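Local coordinates for protein solute carrier family 15 member 1 (PDB 5A9D) that carries small peptides into intestinal cells together with protons, the part described being its immunoglobulin-like extracellular domain, at residues Q4-V9 with F37-I42; G13-T18 with I50-S55; V19-N24 with D43-I48; G95-R100 with S163-V168; K155-D160 with V179-D184. All coordinates share one frame; numbering follows the deposited sequence.

Contact 1 (Q4-V9 with F37-I42)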
# COMPACT_ATOMS: atom_id res chain seq x y z
N GLN A 4 -17.46 0.93 5.36
CA GLN A 4 -16.93 1.84 6.38
C GLN A 4 -15.43 2.19 6.17
O GLN A 4 -14.63 1.37 5.70
CB GLN A 4 -17.22 1.39 7.82
CG GLN A 4 -16.34 0.25 8.37
CD GLN A 4 -16.62 -0.14 9.81
OE1 GLN A 4 -15.71 -0.26 10.64
NE2 GLN A 4 -17.90 -0.31 10.15
N VAL A 5 -15.11 3.44 6.42
CA VAL A 5 -13.78 4.00 6.28
C VAL A 5 -13.27 4.29 7.70
O VAL A 5 -14.00 4.86 8.51
CB VAL A 5 -13.86 5.28 5.39
CG1 VAL A 5 -12.60 6.14 5.51
CG2 VAL A 5 -14.10 4.90 3.92
N GLN A 6 -12.07 3.78 8.04
CA GLN A 6 -11.50 4.04 9.36
C GLN A 6 -10.36 5.04 9.19
O GLN A 6 -9.53 4.90 8.29
CB GLN A 6 -11.02 2.75 10.04
CG GLN A 6 -12.16 1.91 10.66
CD GLN A 6 -11.66 0.62 11.28
OE1 GLN A 6 -10.52 0.50 11.70
NE2 GLN A 6 -12.49 -0.42 11.35
N ILE A 7 -10.39 6.10 10.01
CA ILE A 7 -9.39 7.17 9.96
C ILE A 7 -8.86 7.50 11.36
O ILE A 7 -9.63 7.80 12.27
CB ILE A 7 -9.96 8.47 9.28
CG1 ILE A 7 -10.63 8.16 7.92
CG2 ILE A 7 -8.86 9.56 9.15
CD1 ILE A 7 -11.54 9.28 7.33
N LYS A 8 -7.54 7.54 11.47
CA LYS A 8 -6.80 7.94 12.67
C LYS A 8 -6.10 9.22 12.26
O LYS A 8 -5.66 9.33 11.12
CB LYS A 8 -5.77 6.85 13.03
CG LYS A 8 -4.77 7.20 14.12
CD LYS A 8 -3.49 6.52 13.75
CE LYS A 8 -3.01 5.56 14.79
NZ LYS A 8 -2.00 4.65 14.21
N VAL A 9 -6.03 10.20 13.14
CA VAL A 9 -5.33 11.46 12.81
C VAL A 9 -4.04 11.51 13.61
O VAL A 9 -4.06 11.22 14.79
CB VAL A 9 -6.20 12.72 13.06
CG1 VAL A 9 -5.47 14.01 12.60
CG2 VAL A 9 -7.57 12.58 12.40
N PHE A 37 -9.18 4.62 15.72
CA PHE A 37 -9.55 4.90 14.35
C PHE A 37 -11.01 5.30 14.47
O PHE A 37 -11.79 4.62 15.14
CB PHE A 37 -9.43 3.61 13.50
CG PHE A 37 -8.02 3.31 13.03
CD1 PHE A 37 -7.51 3.92 11.89
CD2 PHE A 37 -7.21 2.43 13.73
CE1 PHE A 37 -6.20 3.67 11.47
CE2 PHE A 37 -5.91 2.16 13.30
CZ PHE A 37 -5.41 2.77 12.17
N MET A 38 -11.38 6.44 13.92
CA MET A 38 -12.79 6.85 13.88
C MET A 38 -13.39 6.19 12.63
O MET A 38 -12.69 6.06 11.62
CB MET A 38 -12.89 8.36 13.80
CG MET A 38 -12.42 9.02 15.09
SD MET A 38 -12.04 10.75 14.80
CE MET A 38 -10.46 10.62 14.02
N THR A 39 -14.64 5.72 12.72
CA THR A 39 -15.33 5.01 11.64
C THR A 39 -16.41 5.87 10.98
O THR A 39 -17.17 6.52 11.68
CB THR A 39 -15.89 3.70 12.20
OG1 THR A 39 -14.85 2.95 12.81
CG2 THR A 39 -16.55 2.86 11.14
N PHE A 40 -16.51 5.84 9.65
CA PHE A 40 -17.51 6.62 8.88
C PHE A 40 -18.06 5.82 7.74
O PHE A 40 -17.35 4.98 7.20
CB PHE A 40 -16.85 7.87 8.27
CG PHE A 40 -16.13 8.77 9.26
CD1 PHE A 40 -16.82 9.79 9.92
CD2 PHE A 40 -14.77 8.60 9.53
CE1 PHE A 40 -16.16 10.62 10.83
CE2 PHE A 40 -14.12 9.42 10.46
CZ PHE A 40 -14.82 10.42 11.11
N ASP A 41 -19.31 6.12 7.32
CA ASP A 41 -19.89 5.54 6.11
C ASP A 41 -19.36 6.44 5.01
O ASP A 41 -19.46 7.68 5.15
CB ASP A 41 -21.43 5.59 6.14
CG ASP A 41 -22.07 4.71 7.19
OD1 ASP A 41 -21.64 3.54 7.33
OD2 ASP A 41 -23.04 5.16 7.83
N ILE A 42 -18.76 5.84 3.95
CA ILE A 42 -18.13 6.53 2.82
C ILE A 42 -19.05 7.63 2.22
O ILE A 42 -18.56 8.72 1.93
CB ILE A 42 -17.57 5.55 1.73
CG1 ILE A 42 -16.70 6.27 0.68
CG2 ILE A 42 -18.66 4.71 1.03
CD1 ILE A 42 -15.36 6.64 1.08

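Contact 2 (G13-T18 with I50-S55)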
# COMPACT_ATOMS: atom_id res chain seq x y z
N GLY A 13 2.99 18.19 13.17
CA GLY A 13 3.43 19.58 13.10
C GLY A 13 3.85 20.10 14.46
O GLY A 13 4.01 19.31 15.39
N ASN A 14 4.02 21.41 14.62
CA ASN A 14 4.45 22.04 15.87
C ASN A 14 3.34 22.85 16.61
O ASN A 14 3.64 23.64 17.50
CB ASN A 14 5.69 22.92 15.63
CG ASN A 14 5.46 24.05 14.65
OD1 ASN A 14 4.32 24.44 14.35
ND2 ASN A 14 6.56 24.60 14.12
N ASN A 15 2.07 22.66 16.23
CA ASN A 15 0.98 23.38 16.88
C ASN A 15 -0.31 22.53 16.94
O ASN A 15 -0.36 21.42 16.41
CB ASN A 15 0.74 24.76 16.17
CG ASN A 15 0.14 24.72 14.77
OD1 ASN A 15 -0.03 23.66 14.13
ND2 ASN A 15 -0.16 25.89 14.23
N ASN A 16 -1.35 23.08 17.59
CA ASN A 16 -2.66 22.44 17.66
C ASN A 16 -3.32 22.46 16.29
O ASN A 16 -3.29 23.48 15.63
CB ASN A 16 -3.56 23.20 18.64
CG ASN A 16 -3.21 23.01 20.10
OD1 ASN A 16 -2.42 22.14 20.48
ND2 ASN A 16 -3.77 23.85 20.92
N MET A 17 -3.90 21.33 15.87
CA MET A 17 -4.59 21.27 14.59
C MET A 17 -5.92 20.61 14.78
O MET A 17 -6.06 19.75 15.66
CB MET A 17 -3.76 20.53 13.53
CG MET A 17 -2.60 21.36 13.07
SD MET A 17 -1.72 20.57 11.73
CE MET A 17 -2.85 20.95 10.38
N THR A 18 -6.88 20.98 13.96
CA THR A 18 -8.22 20.46 14.01
C THR A 18 -8.62 19.82 12.66
O THR A 18 -8.39 20.40 11.59
CB THR A 18 -9.23 21.59 14.37
OG1 THR A 18 -8.85 22.20 15.61
CG2 THR A 18 -10.64 21.09 14.47
N ILE A 50 -9.40 20.82 7.44
CA ILE A 50 -8.28 20.84 8.38
C ILE A 50 -7.90 22.29 8.61
O ILE A 50 -7.77 23.06 7.65
CB ILE A 50 -7.09 20.01 7.84
CG1 ILE A 50 -7.47 18.53 7.63
CG2 ILE A 50 -5.85 20.14 8.73
CD1 ILE A 50 -6.52 17.79 6.74
N SER A 51 -7.72 22.65 9.87
CA SER A 51 -7.32 23.99 10.26
C SER A 51 -6.23 23.95 11.33
O SER A 51 -6.02 22.91 11.97
CB SER A 51 -8.53 24.80 10.72
OG SER A 51 -9.12 24.30 11.91
N SER A 52 -5.55 25.10 11.53
CA SER A 52 -4.50 25.29 12.53
C SER A 52 -4.87 26.45 13.42
O SER A 52 -5.47 27.42 12.96
CB SER A 52 -3.17 25.60 11.86
OG SER A 52 -2.31 24.47 11.85
N SER A 53 -4.47 26.36 14.70
CA SER A 53 -4.67 27.42 15.68
C SER A 53 -3.94 28.70 15.21
O SER A 53 -2.81 28.62 14.70
CB SER A 53 -4.16 26.97 17.05
OG SER A 53 -2.89 26.34 16.96
N GLY A 54 -4.63 29.84 15.31
CA GLY A 54 -4.11 31.14 14.89
C GLY A 54 -4.20 31.39 13.39
O GLY A 54 -4.71 32.43 12.96
N SER A 55 -3.68 30.43 12.58
CA SER A 55 -3.65 30.46 11.11
C SER A 55 -5.07 30.38 10.52
O SER A 55 -5.73 29.35 10.69
CB SER A 55 -2.76 29.36 10.57
OG SER A 55 -2.67 29.40 9.16
O HOH W 1 -0.64 25.46 19.16

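Contact 3 (V19-N24 with D43-I48)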
# COMPACT_ATOMS: atom_id res chain seq x y z
N VAL A 19 -9.24 18.65 12.74
CA VAL A 19 -9.80 17.95 11.58
C VAL A 19 -11.29 17.93 11.81
O VAL A 19 -11.77 17.40 12.83
CB VAL A 19 -9.23 16.53 11.41
CG1 VAL A 19 -9.87 15.86 10.19
CG2 VAL A 19 -7.71 16.58 11.24
N HIS A 20 -12.03 18.54 10.88
CA HIS A 20 -13.48 18.63 10.94
C HIS A 20 -14.07 17.57 10.05
O HIS A 20 -13.96 17.65 8.83
CB HIS A 20 -13.99 20.03 10.52
CG HIS A 20 -13.39 21.17 11.27
ND1 HIS A 20 -14.02 21.73 12.37
CD2 HIS A 20 -12.23 21.85 11.04
CE1 HIS A 20 -13.24 22.72 12.77
NE2 HIS A 20 -12.15 22.83 12.00
N PHE A 21 -14.65 16.56 10.67
CA PHE A 21 -15.30 15.47 9.98
C PHE A 21 -16.79 15.80 10.04
O PHE A 21 -17.18 16.60 10.90
CB PHE A 21 -15.06 14.16 10.73
CG PHE A 21 -13.63 13.66 10.74
CD1 PHE A 21 -13.11 12.97 9.65
CD2 PHE A 21 -12.84 13.82 11.88
CE1 PHE A 21 -11.81 12.45 9.68
CE2 PHE A 21 -11.53 13.33 11.91
CZ PHE A 21 -11.03 12.62 10.82
N PRO A 22 -17.66 15.25 9.19
CA PRO A 22 -19.09 15.60 9.31
C PRO A 22 -19.66 15.15 10.66
O PRO A 22 -19.51 13.99 11.07
CB PRO A 22 -19.74 14.92 8.09
CG PRO A 22 -18.59 14.66 7.14
CD PRO A 22 -17.44 14.32 8.07
N GLY A 23 -20.17 16.12 11.41
CA GLY A 23 -20.74 15.93 12.73
C GLY A 23 -19.76 15.86 13.90
O GLY A 23 -20.21 15.81 15.05
N ASN A 24 -18.42 15.82 13.63
CA ASN A 24 -17.45 15.73 14.72
C ASN A 24 -16.06 16.33 14.37
O ASN A 24 -15.49 16.06 13.31
CB ASN A 24 -17.37 14.29 15.28
CG ASN A 24 -16.14 13.48 15.07
OD1 ASN A 24 -15.81 13.03 13.98
ND2 ASN A 24 -15.48 13.18 16.18
N ASP A 43 -20.36 7.35 2.06
CA ASP A 43 -21.35 8.27 1.50
C ASP A 43 -21.58 9.49 2.39
O ASP A 43 -22.01 10.53 1.89
CB ASP A 43 -22.69 7.55 1.23
CG ASP A 43 -23.56 7.33 2.46
OD1 ASP A 43 -23.20 6.47 3.29
OD2 ASP A 43 -24.58 8.06 2.61
N LYS A 44 -21.34 9.34 3.71
CA LYS A 44 -21.51 10.39 4.73
C LYS A 44 -20.24 11.19 4.95
O LYS A 44 -20.27 12.18 5.66
CB LYS A 44 -22.04 9.80 6.06
CG LYS A 44 -23.48 9.30 5.96
CD LYS A 44 -23.92 8.60 7.24
CE LYS A 44 -25.35 8.12 7.14
NZ LYS A 44 -25.77 7.37 8.36
N LEU A 45 -19.13 10.78 4.31
CA LEU A 45 -17.83 11.46 4.40
C LEU A 45 -17.79 12.43 3.24
O LEU A 45 -17.01 12.28 2.30
CB LEU A 45 -16.70 10.40 4.33
CG LEU A 45 -15.36 10.68 5.00
CD1 LEU A 45 -15.52 11.10 6.49
CD2 LEU A 45 -14.45 9.48 4.91
N THR A 46 -18.70 13.43 3.30
CA THR A 46 -18.97 14.48 2.30
C THR A 46 -17.75 15.36 2.04
O THR A 46 -17.42 15.60 0.88
CB THR A 46 -20.22 15.29 2.74
OG1 THR A 46 -21.30 14.37 2.92
CG2 THR A 46 -20.63 16.36 1.73
N SER A 47 -17.11 15.85 3.12
CA SER A 47 -15.90 16.66 3.08
C SER A 47 -15.17 16.59 4.41
O SER A 47 -15.78 16.25 5.43
CB SER A 47 -16.21 18.11 2.70
OG SER A 47 -16.75 18.85 3.79
N ILE A 48 -13.87 16.87 4.40
CA ILE A 48 -13.03 16.89 5.58
C ILE A 48 -12.21 18.16 5.49
O ILE A 48 -11.51 18.36 4.49
CB ILE A 48 -12.15 15.61 5.73
CG1 ILE A 48 -13.02 14.33 5.84
CG2 ILE A 48 -11.22 15.73 6.96
CD1 ILE A 48 -12.25 13.01 5.67

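Contact 4 (G95-R100 with S163-V168)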
# COMPACT_ATOMS: atom_id res chain seq x y z
N GLY A 95 -8.84 -19.24 6.15
CA GLY A 95 -9.51 -19.86 5.02
C GLY A 95 -10.12 -18.94 3.99
O GLY A 95 -10.52 -19.41 2.92
N GLU A 96 -10.20 -17.63 4.29
CA GLU A 96 -10.73 -16.66 3.32
C GLU A 96 -9.78 -16.46 2.15
O GLU A 96 -8.56 -16.66 2.29
CB GLU A 96 -11.07 -15.32 3.98
CG GLU A 96 -12.34 -15.39 4.82
CD GLU A 96 -12.81 -14.05 5.34
OE1 GLU A 96 -11.97 -13.30 5.90
OE2 GLU A 96 -14.01 -13.74 5.18
N ASN A 97 -10.33 -16.10 1.00
CA ASN A 97 -9.59 -15.92 -0.22
C ASN A 97 -9.44 -14.45 -0.51
O ASN A 97 -10.42 -13.72 -0.47
CB ASN A 97 -10.31 -16.65 -1.38
CG ASN A 97 -10.49 -18.14 -1.09
OD1 ASN A 97 -9.52 -18.90 -0.96
ND2 ASN A 97 -11.71 -18.54 -0.78
N GLY A 98 -8.21 -14.04 -0.78
CA GLY A 98 -7.90 -12.67 -1.15
C GLY A 98 -8.15 -12.50 -2.63
O GLY A 98 -7.66 -13.29 -3.42
N ILE A 99 -8.91 -11.48 -3.01
CA ILE A 99 -9.16 -11.20 -4.42
C ILE A 99 -8.84 -9.74 -4.71
O ILE A 99 -9.29 -8.85 -3.99
CB ILE A 99 -10.61 -11.58 -4.85
CG1 ILE A 99 -10.90 -13.09 -4.69
CG2 ILE A 99 -10.93 -11.12 -6.30
CD1 ILE A 99 -12.42 -13.47 -4.78
N ARG A 100 -8.08 -9.50 -5.78
CA ARG A 100 -7.83 -8.13 -6.24
C ARG A 100 -8.18 -8.09 -7.73
O ARG A 100 -8.24 -9.13 -8.39
CB ARG A 100 -6.37 -7.69 -5.97
CG ARG A 100 -5.37 -8.42 -6.83
CD ARG A 100 -4.02 -7.77 -6.74
NE ARG A 100 -3.05 -8.59 -7.45
CZ ARG A 100 -1.74 -8.45 -7.34
NH1 ARG A 100 -1.23 -7.50 -6.58
NH2 ARG A 100 -0.93 -9.29 -7.97
N SER A 163 -6.71 -19.08 -0.46
CA SER A 163 -6.00 -18.70 -1.69
C SER A 163 -6.00 -17.17 -1.95
O SER A 163 -6.49 -16.37 -1.14
CB SER A 163 -6.57 -19.46 -2.88
OG SER A 163 -6.51 -20.86 -2.64
N ALA A 164 -5.35 -16.77 -3.03
CA ALA A 164 -5.32 -15.38 -3.45
C ALA A 164 -5.38 -15.38 -4.95
O ALA A 164 -4.77 -16.24 -5.57
CB ALA A 164 -4.07 -14.68 -2.96
N TYR A 165 -6.20 -14.49 -5.52
CA TYR A 165 -6.41 -14.41 -6.96
C TYR A 165 -6.40 -12.98 -7.44
O TYR A 165 -6.77 -12.07 -6.70
CB TYR A 165 -7.76 -15.06 -7.37
CG TYR A 165 -7.94 -16.49 -6.90
CD1 TYR A 165 -7.49 -17.56 -7.66
CD2 TYR A 165 -8.58 -16.76 -5.69
CE1 TYR A 165 -7.64 -18.87 -7.22
CE2 TYR A 165 -8.76 -18.07 -5.26
CZ TYR A 165 -8.28 -19.12 -6.02
OH TYR A 165 -8.46 -20.40 -5.58
N THR A 166 -6.00 -12.80 -8.70
CA THR A 166 -6.00 -11.53 -9.42
C THR A 166 -6.94 -11.75 -10.58
O THR A 166 -6.77 -12.67 -11.38
CB THR A 166 -4.59 -11.17 -9.89
OG1 THR A 166 -3.78 -10.91 -8.76
CG2 THR A 166 -4.58 -9.91 -10.73
N TYR A 167 -7.96 -10.93 -10.64
CA TYR A 167 -8.95 -10.98 -11.71
C TYR A 167 -8.64 -9.83 -12.67
O TYR A 167 -8.64 -8.67 -12.25
CB TYR A 167 -10.36 -10.88 -11.08
CG TYR A 167 -10.85 -12.18 -10.45
CD1 TYR A 167 -9.96 -13.10 -9.90
CD2 TYR A 167 -12.19 -12.52 -10.47
CE1 TYR A 167 -10.40 -14.33 -9.39
CE2 TYR A 167 -12.65 -13.74 -9.97
CZ TYR A 167 -11.75 -14.64 -9.41
OH TYR A 167 -12.20 -15.83 -8.90
N VAL A 168 -8.22 -10.16 -13.90
CA VAL A 168 -7.84 -9.14 -14.89
C VAL A 168 -9.04 -8.85 -15.77
O VAL A 168 -9.54 -9.73 -16.44
CB VAL A 168 -6.58 -9.56 -15.72
CG1 VAL A 168 -6.30 -8.57 -16.85
CG2 VAL A 168 -5.34 -9.71 -14.83

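Contact 5 (K155-D160 with V179-D184)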
# COMPACT_ATOMS: atom_id res chain seq x y z
N LYS A 155 -19.31 -14.21 -12.32
CA LYS A 155 -19.18 -15.19 -11.24
C LYS A 155 -17.72 -15.59 -11.12
O LYS A 155 -17.06 -15.86 -12.12
CB LYS A 155 -20.05 -16.44 -11.52
CG LYS A 155 -21.52 -16.26 -11.15
CD LYS A 155 -22.32 -17.55 -11.31
CE LYS A 155 -22.85 -17.79 -12.70
NZ LYS A 155 -23.56 -19.10 -12.82
N SER A 156 -17.23 -15.65 -9.88
CA SER A 156 -15.87 -16.11 -9.62
C SER A 156 -15.88 -17.62 -9.75
O SER A 156 -16.96 -18.23 -9.73
CB SER A 156 -15.44 -15.70 -8.21
OG SER A 156 -15.93 -16.60 -7.23
N SER A 157 -14.69 -18.25 -9.87
CA SER A 157 -14.66 -19.70 -9.90
C SER A 157 -14.86 -20.22 -8.44
O SER A 157 -15.03 -19.42 -7.51
CB SER A 157 -13.36 -20.20 -10.50
OG SER A 157 -12.25 -19.83 -9.71
N ASN A 158 -14.84 -21.55 -8.26
CA ASN A 158 -14.98 -22.15 -6.95
C ASN A 158 -13.72 -21.93 -6.12
O ASN A 158 -12.84 -22.80 -6.08
CB ASN A 158 -15.34 -23.63 -7.04
CG ASN A 158 -15.73 -24.27 -5.71
OD1 ASN A 158 -16.14 -25.43 -5.65
ND2 ASN A 158 -15.62 -23.54 -4.61
N LEU A 159 -13.67 -20.78 -5.46
CA LEU A 159 -12.63 -20.28 -4.56
C LEU A 159 -12.20 -21.38 -3.59
O LEU A 159 -13.03 -21.85 -2.79
CB LEU A 159 -13.26 -19.14 -3.73
CG LEU A 159 -12.97 -17.66 -4.07
CD1 LEU A 159 -13.05 -17.39 -5.58
CD2 LEU A 159 -13.90 -16.75 -3.29
N ASP A 160 -10.91 -21.79 -3.65
CA ASP A 160 -10.37 -22.80 -2.74
C ASP A 160 -10.31 -22.26 -1.28
O ASP A 160 -11.13 -21.44 -0.92
CB ASP A 160 -9.00 -23.31 -3.23
CG ASP A 160 -9.03 -24.03 -4.58
OD1 ASP A 160 -9.96 -24.85 -4.81
OD2 ASP A 160 -8.08 -23.83 -5.39
N VAL A 179 -13.31 -11.35 -17.96
CA VAL A 179 -12.42 -11.43 -16.82
C VAL A 179 -11.55 -12.71 -16.89
O VAL A 179 -12.09 -13.80 -17.00
CB VAL A 179 -13.20 -11.32 -15.47
CG1 VAL A 179 -12.24 -11.30 -14.28
CG2 VAL A 179 -14.10 -10.08 -15.44
N LYS A 180 -10.22 -12.55 -16.77
CA LYS A 180 -9.30 -13.68 -16.71
C LYS A 180 -8.79 -13.81 -15.27
O LYS A 180 -8.32 -12.84 -14.68
CB LYS A 180 -8.14 -13.52 -17.72
CG LYS A 180 -7.28 -14.80 -17.79
CD LYS A 180 -6.57 -14.98 -19.13
CE LYS A 180 -5.69 -16.20 -19.14
NZ LYS A 180 -4.92 -16.28 -20.39
N GLU A 181 -8.89 -15.00 -14.71
CA GLU A 181 -8.47 -15.26 -13.32
C GLU A 181 -7.06 -15.82 -13.24
O GLU A 181 -6.71 -16.74 -13.98
CB GLU A 181 -9.43 -16.27 -12.64
CG GLU A 181 -10.88 -15.88 -12.73
CD GLU A 181 -11.84 -16.84 -12.06
OE1 GLU A 181 -11.36 -17.71 -11.30
OE2 GLU A 181 -13.06 -16.73 -12.32
N PHE A 182 -6.28 -15.32 -12.29
CA PHE A 182 -4.92 -15.81 -12.08
C PHE A 182 -4.78 -16.15 -10.62
O PHE A 182 -5.21 -15.38 -9.76
CB PHE A 182 -3.89 -14.72 -12.46
CG PHE A 182 -3.87 -14.39 -13.93
CD1 PHE A 182 -3.07 -15.10 -14.81
CD2 PHE A 182 -4.65 -13.35 -14.44
CE1 PHE A 182 -3.07 -14.81 -16.18
CE2 PHE A 182 -4.66 -13.08 -15.81
CZ PHE A 182 -3.87 -13.81 -16.67
N GLU A 183 -4.17 -17.27 -10.30
CA GLU A 183 -3.96 -17.56 -8.89
C GLU A 183 -2.65 -16.92 -8.49
O GLU A 183 -1.69 -16.93 -9.27
CB GLU A 183 -3.90 -19.08 -8.63
CG GLU A 183 -4.18 -19.39 -7.15
CD GLU A 183 -4.31 -20.85 -6.74
OE1 GLU A 183 -4.88 -21.65 -7.51
OE2 GLU A 183 -3.87 -21.17 -5.61
N ASP A 184 -2.61 -16.29 -7.34
CA ASP A 184 -1.35 -15.74 -6.85
C ASP A 184 -1.01 -16.54 -5.61
O ASP A 184 -1.91 -17.15 -5.02
CB ASP A 184 -1.55 -14.29 -6.35
CG ASP A 184 -2.09 -13.30 -7.34
OD1 ASP A 184 -1.44 -13.09 -8.37
OD2 ASP A 184 -3.10 -12.66 -7.02
O HOH W 2 -14.67 -14.43 -12.85

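Contact 1 (Q4-V9 with F37-I42)
Four backbone hydrogen bonds pair Gln4-Val9 with Phe37-Ile42 in antiparallel fashion, two at Val5 with Phe40 and two at Ile7 with Met38. Val5 N meets Phe40 O at 2.8 Å, nearly along the C=O axis, whereas Met38 N approaches Ile7 O from above the carbonyl plane, 42° out of it. Gln6 CA also makes a CA-H...O contact of 3.3 Å with Met38 O. Apolar contacts follow on the face carrying Val5, Ile7, Met38 and Phe40. Ile7 CD1 meets Phe40 CD2 at 4.0 Å, the two side chains crossing at about a right angle, and Met38, bent at its last torsion, brings CE to 3.8 Å from Val9 CG2. This face lines the interior of an immunoglobulin-like sandwich, where the Phe40 ring stacks on Phe21 of the other sheet. The Phe37 ring lies off that face and takes Lys8 CB over one of its own faces, a CH-pi contact with CB 4.0 Å from the ring centroid. The face of Gln4, Gln6 and Thr39 is mixed: Gln4, its CG in the crowded position (chi1 77°), lays its amide against the Thr39 methyl, CD 3.3 Å from CG2, and its OE1 accepts a hydrogen bond of 3.3 Å from Gln6 NE2. Gln6 OE1 accepts a hydrogen bond from Arg70. An alanine at Gln4 would probably leave Thr39 CG2 less covered and the Gln6 amide less firmly oriented.

Contact 2 (G13-T18 with I50-S55)
Met17, bent at chi3 (78°), swings its terminal methyl over Ile50, CE lying 3.5 Å from CG2 as the two side chains cross obliquely. The overlap belongs to the pairing of strands 17-21 and 49-52, central neighbours in one sheet of an immunoglobulin-like sandwich. Both side chains also touch Val75 of strand 69-76, in the other sheet, so the apolar end of the contact reaches across the interior.

The strands are stitched at the hydrogen-bonded pair Thr18 with Ser51. Thr18 N reaches Ser51 O at 2.9 Å from above the carbonyl plane, while the return bond, Ser51 N to Thr18 O, lies in the plane of its acceptor. Thr18 OG1 is bound to Thr27 of the neighbouring strand 24-28, on the face it shares with Ser51. One step further out Met17 and Ser52 form a non-hydrogen-bonded pair, and Met17 CG sits 3.4 Å from Ser52 OG. That hydroxyl also reaches the side chain of Asn15, donating a weak hydrogen bond of 3.3 Å to OD1; Asn15 holds its amide there with CG between backbone N and carbonyl carbon (chi1 70°). An alanine at Asn15 would be likely to lose this acceptor and loosen the packing beside Ser52 and Ser53.

Past the last strand pair the two chains stay joined by Ser53 N, which donates an almost straight bond (171°) of 3.2 Å to Asn16 O. A water bridges the same two residues, accepting from Asn16 N at 2.9 Å and lying 3.3 Å from Ser53 OG.

Contact 3 (V19-N24 with D43-I48)
A beta hairpin, strands 17-21 and 24-28 joined by a type II turn from Phe21 to Asn24, packs its turn end against the connecting loop that holds Asp43-Ile48. The turn is closed by Phe21 N bonding Asn24 O at 2.8 Å and by a longer return bond, with Gly23 taking the positive phi (82°) of the third turn position.

Between hairpin and loop there is no hydrogen bond, and side chains do the work. Ile48 divides its branches. CG2, anti to the backbone N, meets Val19 CG1 at 3.5 Å, while the CG1-CD1 arm lies alongside Phe21 and points the same way, CG1 being 4.0 Å from Phe21 CD1. Val19 CG1 in turn rests over one face of the Phe21 ring, 3.4 Å above its plane and offset toward the rim, so a single methyl touches both partners. At the ring's edge, near its plane, comes Leu45 CD1, 4.4 Å from Phe21 CD1. Leu45 itself is the centre of an inverse gamma turn, and its CD1 also meets Pro22 CD at 4.1 Å. The proline ring covers polar backbone as well: its CG stands 3.3 Å from Lys44 O and somewhat farther from Ser47 O. Backbone meets backbone in a CA-H...O contact of 3.5 Å from Ile48 CA to His20 O.

Beyond the segments, Val9 of the other sheet also packs on Phe21, and Leu45 lies against Val5 and Ile7. Asp43-Ile48 thus follows strand 32-41 of one sheet and leads into strand 49-52 of the other, the kind of sheet-to-sheet crossing typical of an immunoglobulin-like beta sandwich.

Contact 4 (G95-R100 with S163-V168)
Thr166 OG1 makes three hydrogen bonds with two residues: from Arg100 NE at 2.8 Å, weakly from Arg100 NH2 at 3.4 Å, and with Asp184 OD2 of the adjoining strand. The NE bond is nearly straight (162°) and lies in the guanidinium plane, so it fixes how that plane is turned. Arg100 gets there with CG in the crowded position (chi1 69°) and an extended chain running alongside Thr166. Its far nitrogens reach the second subunit, where Asp86 makes a salt bridge and Thr72 a hydrogen bond; the nearby carboxylates would probably favour its charge.

Parallel pairing, the axes of the short strand segments approaching to 4.6 Å, carries the rest. Gly98 N bonds Ser163 O, Tyr165 N bonds Gly98 O at 2.8 Å, and Arg100 uses both N and O, toward Tyr165 O and Tyr167 N. Asn97 OD1 extends the series by accepting Ser163 N at 2.9 Å, in the plane of its carbonyl. On the other face Ile99 CG2 sits over one side of the Tyr167 ring, offset toward the rim, 4.2 Å from CD1. Strands 97-103 and 164-171 are the inner pair of a four-stranded sheet, flanked by 125-132 and 177-184.

Contact 5 (K155-D160 with V179-D184)
Glu181 leaves strand 177-184 with its CB directed toward the loop Lys155-Asp160, and CG lies anti to the carbonyl carbon (chi1 -54°). From there the chain runs out fully extended (chi2 -179°), which carries the carboxylate across to Ser157. CD arrives 3.8 Å from Ser157 OG, and the two oxygens then part company. OE1 accepts the Ser157 hydroxyl at 2.8 Å through its syn lone pair, with Ser157 CB close by at 3.3 Å. OE2 takes Ser157 N from the same residue, but weakly: the distance is 3.3 Å and the N-H...O angle only 121°. Ser157 thus meets both oxygens, firmly only through its hydroxyl. A water lies 2.9 Å from both Glu181 OE2 and Lys155 O and bridges them.

The loop also bonds within itself. Ser156 OG donates to Ser157 O, while the backbone N of Lys137 bonds the same hydroxyl, and Asn158 is the centre of an inverse gamma turn. Farther along, Asp160 OD2 and Glu183 OE1 stand 4.4 Å apart, two like charges whose repulsion may be eased by solvent at this exposed edge. A disulfide between Cys150 and Cys176 ties the chain shortly before each segment. The loop leads from strand 153-155, at the border of one sheet, to strand 164-171 of the other, where 177-184 is the outermost strand within the chain and Tyr167 packs against Glu181.

The five contacts fall into two groups on opposite sides of the chain's centre, consistent with two immunoglobulin-like sandwiches in series. Contacts 1, 2 and 3 come first along the chain. Contact 3 is nested inside the loop closed by contact 2, and contact 1 alternates with both. Contacts 2 and 3 share strand 17-21, while contact 1, its centre about 10 Å from that of contact 3, belongs to the facing sheet. Contacts 4 and 5, with centres about 7 Å apart, use adjacent strands of the later sandwich. Contacts 1, 4 and 5 all touch the second subunit, and the interface sets the first sandwich of one subunit against the second of the other.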